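Local coordinates for hypothetical protein Atu3615 (Agrobacterium tumefaciens str. C58, PDB 1ZNP) that is of unknown function but belongs to the DUF985 family of the cupin superfamily and folds largely into beta strands, at residues E63-Y68 with T118-T123; Y25-R30 with T41-L46. All blocks are in the same frame, centred on the assembly; numbering follows the deposited sequence.

Contact 1 (E63-Y68 with T118-T123); sequences EVWHYY and TLVGCT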
ATOM      1  N   GLU A  63     -14.197  -0.927   5.433  1.00 17.25           N
ATOM      2  CA  GLU A  63     -13.996   0.404   5.950  1.00 19.69           C
ATOM      3  C   GLU A  63     -13.071   1.184   5.021  1.00 20.31           C
ATOM      4  O   GLU A  63     -12.031   0.685   4.606  1.00 21.43           O
ATOM      5  CB  GLU A  63     -13.402   0.335   7.354  1.00 23.05           C
ATOM      6  CG  GLU A  63     -13.080   1.700   7.941  1.00 29.36           C
ATOM      7  CD  GLU A  63     -12.998   1.676   9.453  1.00 31.19           C
ATOM      8  OE1 GLU A  63     -12.419   0.712   9.996  1.00 33.58           O
ATOM      9  OE2 GLU A  63     -13.506   2.627  10.088  1.00 32.83           O
ATOM     10  N   VAL A  64     -13.464   2.399   4.668  1.00 19.89           N
ATOM     11  CA  VAL A  64     -12.634   3.213   3.808  1.00 18.51           C
ATOM     12  C   VAL A  64     -12.128   4.429   4.579  1.00 19.03           C
ATOM     13  O   VAL A  64     -12.912   5.163   5.199  1.00 18.75           O
ATOM     14  CB  VAL A  64     -13.411   3.700   2.580  1.00 19.88           C
ATOM     15  CG1 VAL A  64     -12.515   4.591   1.725  1.00 15.46           C
ATOM     16  CG2 VAL A  64     -13.940   2.502   1.794  1.00 17.93           C
ATOM     17  N   TRP A  65     -10.815   4.634   4.533  1.00 17.99           N
ATOM     18  CA  TRP A  65     -10.188   5.761   5.212  1.00 18.75           C
ATOM     19  C   TRP A  65     -10.047   6.954   4.272  1.00 17.23           C
ATOM     20  O   TRP A  65      -9.750   6.793   3.090  1.00 18.82           O
ATOM     21  CB  TRP A  65      -8.811   5.355   5.754  1.00 17.82           C
ATOM     22  CG  TRP A  65      -8.854   4.477   6.979  1.00 20.14           C
ATOM     23  CD1 TRP A  65      -9.433   3.245   7.092  1.00 20.76           C
ATOM     24  CD2 TRP A  65      -8.246   4.751   8.250  1.00 21.03           C
ATOM     25  NE1 TRP A  65      -9.220   2.734   8.352  1.00 21.44           N
ATOM     26  CE2 TRP A  65      -8.495   3.638   9.083  1.00 20.55           C
ATOM     27  CE3 TRP A  65      -7.511   5.831   8.764  1.00 21.05           C
ATOM     28  CZ2 TRP A  65      -8.039   3.571  10.399  1.00 20.66           C
ATOM     29  CZ3 TRP A  65      -7.057   5.765  10.075  1.00 21.06           C
ATOM     30  CH2 TRP A  65      -7.323   4.640  10.877  1.00 21.33           C
ATOM     31  N   HIS A  66     -10.276   8.153   4.805  1.00 17.97           N
ATOM     32  CA  HIS A  66     -10.186   9.381   4.014  1.00 17.08           C
ATOM     33  C   HIS A  66      -9.344  10.416   4.756  1.00 17.72           C
ATOM     34  O   HIS A  66      -9.617  10.724   5.925  1.00 17.84           O
ATOM     35  CB  HIS A  66     -11.585   9.966   3.760  1.00 17.12           C
ATOM     36  CG  HIS A  66     -12.572   8.976   3.218  1.00 17.93           C
ATOM     37  ND1 HIS A  66     -13.215   8.050   4.016  1.00 19.74           N
ATOM     38  CD2 HIS A  66     -13.032   8.769   1.963  1.00 16.13           C
ATOM     39  CE1 HIS A  66     -14.029   7.321   3.276  1.00 18.27           C
ATOM     40  NE2 HIS A  66     -13.938   7.739   2.028  1.00 19.61           N
ATOM     41  N   TYR A  67      -8.332  10.952   4.080  1.00 15.78           N
ATOM     42  CA  TYR A  67      -7.466  11.953   4.680  1.00 17.16           C
ATOM     43  C   TYR A  67      -8.107  13.335   4.609  1.00 17.98           C
ATOM     44  O   TYR A  67      -8.617  13.715   3.558  1.00 18.61           O
ATOM     45  CB  TYR A  67      -6.116  11.984   3.959  1.00 16.73           C
ATOM     46  CG  TYR A  67      -5.326  13.233   4.257  1.00 18.16           C
ATOM     47  CD1 TYR A  67      -5.529  14.407   3.522  1.00 16.20           C
ATOM     48  CD2 TYR A  67      -4.421  13.266   5.317  1.00 17.49           C
ATOM     49  CE1 TYR A  67      -4.850  15.586   3.840  1.00 16.97           C
ATOM     50  CE2 TYR A  67      -3.736  14.434   5.642  1.00 19.28           C
ATOM     51  CZ  TYR A  67      -3.956  15.592   4.905  1.00 18.03           C
ATOM     52  OH  TYR A  67      -3.303  16.750   5.270  1.00 18.47           O
ATOM     53  N   TYR A  68      -8.083  14.093   5.709  1.00 16.66           N
ATOM     54  CA  TYR A  68      -8.677  15.432   5.673  1.00 17.50           C
ATOM     55  C   TYR A  68      -7.675  16.532   5.964  1.00 17.25           C
ATOM     56  O   TYR A  68      -7.630  17.539   5.261  1.00 16.37           O
ATOM     57  CB  TYR A  68      -9.844  15.579   6.668  1.00 16.13           C
ATOM     58  CG  TYR A  68     -11.073  14.726   6.385  1.00 16.56           C
ATOM     59  CD1 TYR A  68     -11.500  14.473   5.080  1.00 17.52           C
ATOM     60  CD2 TYR A  68     -11.816  14.184   7.429  1.00 14.42           C
ATOM     61  CE1 TYR A  68     -12.643  13.693   4.828  1.00 15.49           C
ATOM     62  CE2 TYR A  68     -12.949  13.411   7.191  1.00 13.45           C
ATOM     63  CZ  TYR A  68     -13.360  13.161   5.897  1.00 14.09           C
ATOM     64  OH  TYR A  68     -14.461  12.359   5.675  1.00 11.78           O
ATOM     65  N   THR A 118      -3.398  13.847  12.553  1.00 18.39           N
ATOM     66  CA  THR A 118      -4.030  13.560  11.289  1.00 16.92           C
ATOM     67  C   THR A 118      -5.519  13.403  11.571  1.00 16.47           C
ATOM     68  O   THR A 118      -5.930  12.592  12.406  1.00 12.75           O
ATOM     69  CB  THR A 118      -3.508  12.258  10.637  1.00 17.81           C
ATOM     70  OG1 THR A 118      -2.093  12.352  10.422  1.00 21.00           O
ATOM     71  CG2 THR A 118      -4.190  12.031   9.288  1.00 14.72           C
ATOM     72  N   LEU A 119      -6.309  14.220  10.887  1.00 14.47           N
ATOM     73  CA  LEU A 119      -7.753  14.182  10.994  1.00 14.80           C
ATOM     74  C   LEU A 119      -8.189  13.355   9.788  1.00 16.10           C
ATOM     75  O   LEU A 119      -7.832  13.667   8.658  1.00 15.83           O
ATOM     76  CB  LEU A 119      -8.337  15.590  10.847  1.00 15.11           C
ATOM     77  CG  LEU A 119      -9.754  15.882  11.353  1.00 15.52           C
ATOM     78  CD1 LEU A 119     -10.444  16.848  10.413  1.00 13.65           C
ATOM     79  CD2 LEU A 119     -10.557  14.604  11.465  1.00 16.71           C
ATOM     80  N   VAL A 120      -8.958  12.302  10.018  1.00 15.33           N
ATOM     81  CA  VAL A 120      -9.432  11.501   8.916  1.00 14.49           C
ATOM     82  C   VAL A 120     -10.914  11.210   9.052  1.00 15.96           C
ATOM     83  O   VAL A 120     -11.547  11.517  10.066  1.00 17.64           O
ATOM     84  CB  VAL A 120      -8.694  10.143   8.828  1.00 13.54           C
ATOM     85  CG1 VAL A 120      -7.199  10.352   8.674  1.00 15.29           C
ATOM     86  CG2 VAL A 120      -8.967   9.321  10.068  1.00 11.18           C
ATOM     87  N   GLY A 121     -11.456  10.612   8.000  1.00 15.94           N
ATOM     88  CA  GLY A 121     -12.836  10.201   7.983  1.00 16.26           C
ATOM     89  C   GLY A 121     -12.833   8.708   7.709  1.00 17.67           C
ATOM     90  O   GLY A 121     -11.916   8.190   7.057  1.00 18.20           O
ATOM     91  N   CYS A 122     -13.845   8.011   8.216  1.00 17.23           N
ATOM     92  CA  CYS A 122     -13.962   6.577   8.009  1.00 18.83           C
ATOM     93  C   CYS A 122     -15.396   6.234   7.683  1.00 19.02           C
ATOM     94  O   CYS A 122     -16.315   6.601   8.411  1.00 21.54           O
ATOM     95  CB  CYS A 122     -13.517   5.808   9.251  1.00 19.12           C
ATOM     96  SG  CYS A 122     -11.721   5.849   9.585  1.00 24.44           S
ATOM     97  N   THR A 123     -15.579   5.544   6.564  1.00 19.19           N
ATOM     98  CA  THR A 123     -16.896   5.134   6.130  1.00 18.21           C
ATOM     99  C   THR A 123     -16.946   3.608   6.090  1.00 20.69           C
ATOM    100  O   THR A 123     -16.159   2.944   5.404  1.00 18.43           O
ATOM    101  CB  THR A 123     -17.260   5.704   4.721  1.00 15.42           C
ATOM    102  OG1 THR A 123     -16.246   5.344   3.779  1.00 16.45           O
ATOM    103  CG2 THR A 123     -17.378   7.215   4.752  1.00 16.04           C
TER
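With SG anti to its own carbonyl carbon (chi1 -71°), Cys122 sets its sulfur over the face of the Trp65 indole, whose CG is likewise anti to the carbonyl carbon (chi1 -75°). SG sits 3.9 Å from the centroid of the five-membered ring of Trp65 and nearly on its normal, a sulfur-aromatic contact. Farther along the indole, Val120 CG2 packs 4.0 Å from Trp65 CE3. Trp65 and Cys122 form a non-hydrogen-bonded pair in antiparallel strands 63-68 and 117-124 of the large cupin-type sheet; here the inward face also takes in Leu75 and Leu89. On this face Gln109 binds both Trp65 NE1 and Glu63 OE1.

On the opposite face lie Val64, His66 and Thr123. Gly121 O receives His66 N at 2.8 Å and, in the plane of the imidazole, a weak bond from His66 ND1 at 3.3 Å, which would steady the ring's rotation. At the same ring's edge His66 CE1 approaches Thr123 OG1 to 3.0 Å. The Tyr68 ring runs alongside the backbone of Gly121, which has no side chain there, its CE2 lying 3.3 Å from Gly121 CA.

Contact 2 (Y25-R30 with T41-L46); sequences YHQTFR and TAIYYL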
ATOM      1  N   TYR A  25     -12.664  10.223  18.354  1.00 24.49           N
ATOM      2  CA  TYR A  25     -13.578  10.116  17.235  1.00 26.05           C
ATOM      3  C   TYR A  25     -14.975  10.620  17.564  1.00 26.85           C
ATOM      4  O   TYR A  25     -15.288  10.939  18.709  1.00 29.70           O
ATOM      5  CB  TYR A  25     -13.665   8.652  16.791  1.00 25.08           C
ATOM      6  CG  TYR A  25     -14.741   7.856  17.506  1.00 24.96           C
ATOM      7  CD1 TYR A  25     -15.848   7.383  16.811  1.00 24.65           C
ATOM      8  CD2 TYR A  25     -14.668   7.601  18.880  1.00 27.39           C
ATOM      9  CE1 TYR A  25     -16.859   6.681  17.453  1.00 23.42           C
ATOM     10  CE2 TYR A  25     -15.683   6.891  19.539  1.00 24.31           C
ATOM     11  CZ  TYR A  25     -16.774   6.438  18.810  1.00 24.29           C
ATOM     12  OH  TYR A  25     -17.788   5.738  19.421  1.00 23.93           O
ATOM     13  N   HIS A  26     -15.812  10.686  16.540  1.00 26.33           N
ATOM     14  CA  HIS A  26     -17.190  11.113  16.695  1.00 25.84           C
ATOM     15  C   HIS A  26     -17.944  10.564  15.502  1.00 25.08           C
ATOM     16  O   HIS A  26     -17.528  10.756  14.363  1.00 23.36           O
ATOM     17  CB  HIS A  26     -17.302  12.645  16.725  1.00 25.85           C
ATOM     18  CG  HIS A  26     -18.711  13.141  16.643  1.00 26.76           C
ATOM     19  ND1 HIS A  26     -19.598  13.049  17.696  1.00 28.35           N
ATOM     20  CD2 HIS A  26     -19.406  13.681  15.613  1.00 26.14           C
ATOM     21  CE1 HIS A  26     -20.778  13.509  17.317  1.00 27.46           C
ATOM     22  NE2 HIS A  26     -20.689  13.898  16.058  1.00 27.71           N
ATOM     23  N   GLN A  27     -19.040   9.866  15.757  1.00 25.93           N
ATOM     24  CA  GLN A  27     -19.837   9.318  14.668  1.00 26.02           C
ATOM     25  C   GLN A  27     -20.642  10.488  14.124  1.00 25.76           C
ATOM     26  O   GLN A  27     -21.285  11.217  14.878  1.00 27.06           O
ATOM     27  CB  GLN A  27     -20.763   8.208  15.170  1.00 26.05           C
ATOM     28  CG  GLN A  27     -21.595   7.554  14.076  1.00 29.04           C
ATOM     29  CD  GLN A  27     -22.439   6.397  14.590  1.00 30.44           C
ATOM     30  OE1 GLN A  27     -21.916   5.380  15.040  1.00 32.71           O
ATOM     31  NE2 GLN A  27     -23.754   6.556  14.530  1.00 32.74           N
ATOM     32  N   THR A  28     -20.595  10.676  12.812  1.00 24.20           N
ATOM     33  CA  THR A  28     -21.292  11.780  12.179  1.00 21.81           C
ATOM     34  C   THR A  28     -22.498  11.321  11.397  1.00 20.68           C
ATOM     35  O   THR A  28     -23.291  12.135  10.951  1.00 21.62           O
ATOM     36  CB  THR A  28     -20.376  12.504  11.204  1.00 22.11           C
ATOM     37  OG1 THR A  28     -19.934  11.573  10.205  1.00 23.81           O
ATOM     38  CG2 THR A  28     -19.155  13.069  11.925  1.00 20.76           C
ATOM     39  N   PHE A  29     -22.646  10.016  11.224  1.00 20.26           N
ATOM     40  CA  PHE A  29     -23.768   9.537  10.450  1.00 19.59           C
ATOM     41  C   PHE A  29     -24.018   8.027  10.471  1.00 21.15           C
ATOM     42  O   PHE A  29     -23.091   7.213  10.524  1.00 22.27           O
ATOM     43  CB  PHE A  29     -23.570  10.010   9.004  1.00 18.55           C
ATOM     44  CG  PHE A  29     -24.592   9.495   8.031  1.00 17.77           C
ATOM     45  CD1 PHE A  29     -25.879  10.003   8.021  1.00 15.63           C
ATOM     46  CD2 PHE A  29     -24.251   8.510   7.102  1.00 18.67           C
ATOM     47  CE1 PHE A  29     -26.816   9.542   7.106  1.00 15.88           C
ATOM     48  CE2 PHE A  29     -25.181   8.035   6.173  1.00 16.13           C
ATOM     49  CZ  PHE A  29     -26.467   8.553   6.178  1.00 17.42           C
ATOM     50  N   ARG A  30     -25.296   7.677  10.460  1.00 21.28           N
ATOM     51  CA  ARG A  30     -25.742   6.295  10.364  1.00 21.27           C
ATOM     52  C   ARG A  30     -27.009   6.411   9.510  1.00 22.44           C
ATOM     53  O   ARG A  30     -27.964   7.108   9.871  1.00 22.20           O
ATOM     54  CB  ARG A  30     -26.061   5.652  11.726  1.00 17.16           C
ATOM     55  CG  ARG A  30     -26.487   4.174  11.545  1.00 15.79           C
ATOM     56  CD  ARG A  30     -26.786   3.401  12.828  1.00 13.13           C
ATOM     57  NE  ARG A  30     -25.615   3.282  13.684  1.00 14.93           N
ATOM     58  CZ  ARG A  30     -24.617   2.424  13.508  1.00 16.42           C
ATOM     59  NH1 ARG A  30     -23.599   2.432  14.362  1.00 14.44           N
ATOM     60  NH2 ARG A  30     -24.638   1.546  12.506  1.00 14.24           N
ATOM     61  N   THR A  41     -22.133   3.982   7.681  1.00 19.03           N
ATOM     62  CA  THR A  41     -21.869   4.946   8.748  1.00 18.35           C
ATOM     63  C   THR A  41     -20.622   5.731   8.353  1.00 18.64           C
ATOM     64  O   THR A  41     -19.848   5.296   7.484  1.00 17.15           O
ATOM     65  CB  THR A  41     -21.587   4.306  10.138  1.00 17.01           C
ATOM     66  OG1 THR A  41     -20.398   3.519  10.070  1.00 17.87           O
ATOM     67  CG2 THR A  41     -22.766   3.453  10.609  1.00 19.74           C
ATOM     68  N   ALA A  42     -20.446   6.890   8.982  1.00 15.99           N
ATOM     69  CA  ALA A  42     -19.305   7.752   8.728  1.00 16.86           C
ATOM     70  C   ALA A  42     -18.803   8.198  10.095  1.00 18.42           C
ATOM     71  O   ALA A  42     -19.544   8.163  11.071  1.00 17.94           O
ATOM     72  CB  ALA A  42     -19.715   8.963   7.875  1.00 11.86           C
ATOM     73  N   ILE A  43     -17.554   8.648  10.151  1.00 20.74           N
ATOM     74  CA  ILE A  43     -16.948   9.039  11.411  1.00 21.66           C
ATOM     75  C   ILE A  43     -15.790  10.016  11.203  1.00 19.93           C
ATOM     76  O   ILE A  43     -15.176  10.029  10.150  1.00 22.59           O
ATOM     77  CB  ILE A  43     -16.424   7.753  12.115  1.00 23.66           C
ATOM     78  CG1 ILE A  43     -17.332   7.393  13.280  1.00 26.93           C
ATOM     79  CG2 ILE A  43     -14.957   7.874  12.481  1.00 25.08           C
ATOM     80  CD1 ILE A  43     -18.346   6.302  12.942  1.00 28.32           C
ATOM     81  N   TYR A  44     -15.526  10.848  12.202  1.00 18.46           N
ATOM     82  CA  TYR A  44     -14.393  11.766  12.186  1.00 16.98           C
ATOM     83  C   TYR A  44     -13.441  11.007  13.116  1.00 16.40           C
ATOM     84  O   TYR A  44     -13.875  10.500  14.148  1.00 15.19           O
ATOM     85  CB  TYR A  44     -14.752  13.129  12.802  1.00 16.80           C
ATOM     86  CG  TYR A  44     -15.297  14.153  11.826  1.00 15.38           C
ATOM     87  CD1 TYR A  44     -16.294  15.046  12.208  1.00 14.86           C
ATOM     88  CD2 TYR A  44     -14.849  14.194  10.510  1.00 15.41           C
ATOM     89  CE1 TYR A  44     -16.846  15.948  11.296  1.00 16.21           C
ATOM     90  CE2 TYR A  44     -15.384  15.085   9.595  1.00 14.32           C
ATOM     91  CZ  TYR A  44     -16.386  15.960   9.989  1.00 16.45           C
ATOM     92  OH  TYR A  44     -16.918  16.830   9.068  1.00 13.70           O
ATOM     93  N   TYR A  45     -12.169  10.900  12.746  1.00 17.31           N
ATOM     94  CA  TYR A  45     -11.202  10.174  13.561  1.00 18.44           C
ATOM     95  C   TYR A  45      -9.861  10.915  13.572  1.00 19.63           C
ATOM     96  O   TYR A  45      -9.428  11.443  12.546  1.00 20.14           O
ATOM     97  CB  TYR A  45     -11.024   8.758  12.998  1.00 18.10           C
ATOM     98  CG  TYR A  45     -10.142   7.853  13.831  1.00 20.58           C
ATOM     99  CD1 TYR A  45     -10.525   7.450  15.109  1.00 22.44           C
ATOM    100  CD2 TYR A  45      -8.935   7.374  13.328  1.00 22.80           C
ATOM    101  CE1 TYR A  45      -9.721   6.582  15.868  1.00 23.51           C
ATOM    102  CE2 TYR A  45      -8.130   6.513  14.073  1.00 23.43           C
ATOM    103  CZ  TYR A  45      -8.531   6.121  15.336  1.00 22.77           C
ATOM    104  OH  TYR A  45      -7.746   5.254  16.057  1.00 24.80           O
ATOM    105  N   LEU A  46      -9.198  10.938  14.725  1.00 20.13           N
ATOM    106  CA  LEU A  46      -7.936  11.650  14.842  1.00 21.68           C
ATOM    107  C   LEU A  46      -6.861  10.970  15.676  1.00 23.40           C
ATOM    108  O   LEU A  46      -7.126  10.428  16.751  1.00 22.31           O
ATOM    109  CB  LEU A  46      -8.191  13.058  15.402  1.00 22.25           C
ATOM    110  CG  LEU A  46      -6.958  13.939  15.652  1.00 24.63           C
ATOM    111  CD1 LEU A  46      -7.291  15.395  15.427  1.00 26.41           C
ATOM    112  CD2 LEU A  46      -6.455  13.731  17.058  1.00 27.91           C
TER
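His26 and Tyr44 form a hydrogen-bonded antiparallel pair: Tyr44 N reaches His26 O at 2.9 Å in a nearly straight bond (171° at the hydrogen), and His26 N returns to Tyr44 O at 3.1 Å. Beyond Gln27 the register slips by one residue, a beta bulge in the hairpin of strands 24-30 and 41-48. Thr28 N still binds Ala42 O, at 3.2 Å but from above the carbonyl plane, while Ala42 N turns to Phe29 O.

At the bulge Thr28 CG2 lies 3.5 Å from Tyr44 CD1, the two side chains crossing at about a right angle. On the other face Ile43 CG1 meets the edge of the Tyr25 ring at CD1, 3.8 Å away, and Ile43 CD1 packs against Gln27 CG. The Arg30 chain bends at chi3 (-63°), which turns NE back, and Thr41 CG2 lies over one face of the guanidinium, offset toward its rim, 3.3 Å from Arg30 NH2. Arginine thus meets strand 41-48 through the flat face of its guanidinium, leaving N-H groups to bind carbonyls: NH2 binds Arg37 O in the hairpin's own connection, while NH1 binds Phe128 O and so links the hairpin to the segment after strand 117-124.

Overall arrangement
Contact 2 and contact 1 lie side by side in one mixed beta sheet, their centres about 9 Å apart, and follow one another along the chain. The seam between them is formed by neighbouring antiparallel strands 41-48 and 117-124: Val120 N lies 2.7 Å from Tyr45 O and Cys122 N 3.1 Å from Ile43 O, both probable hydrogen bonds. Leu119 CD2 adds packing at 3.5 Å from Tyr45 O. The four strands therefore run in the order 24-30, 41-48, 117-124, 63-68, with a hairpin on one side and a pairing of sequence-distant strands on the other. Contact 1 lies nearer the chain centre, about 6 Å against 10 Å for contact 2, measured from the centre of each contact.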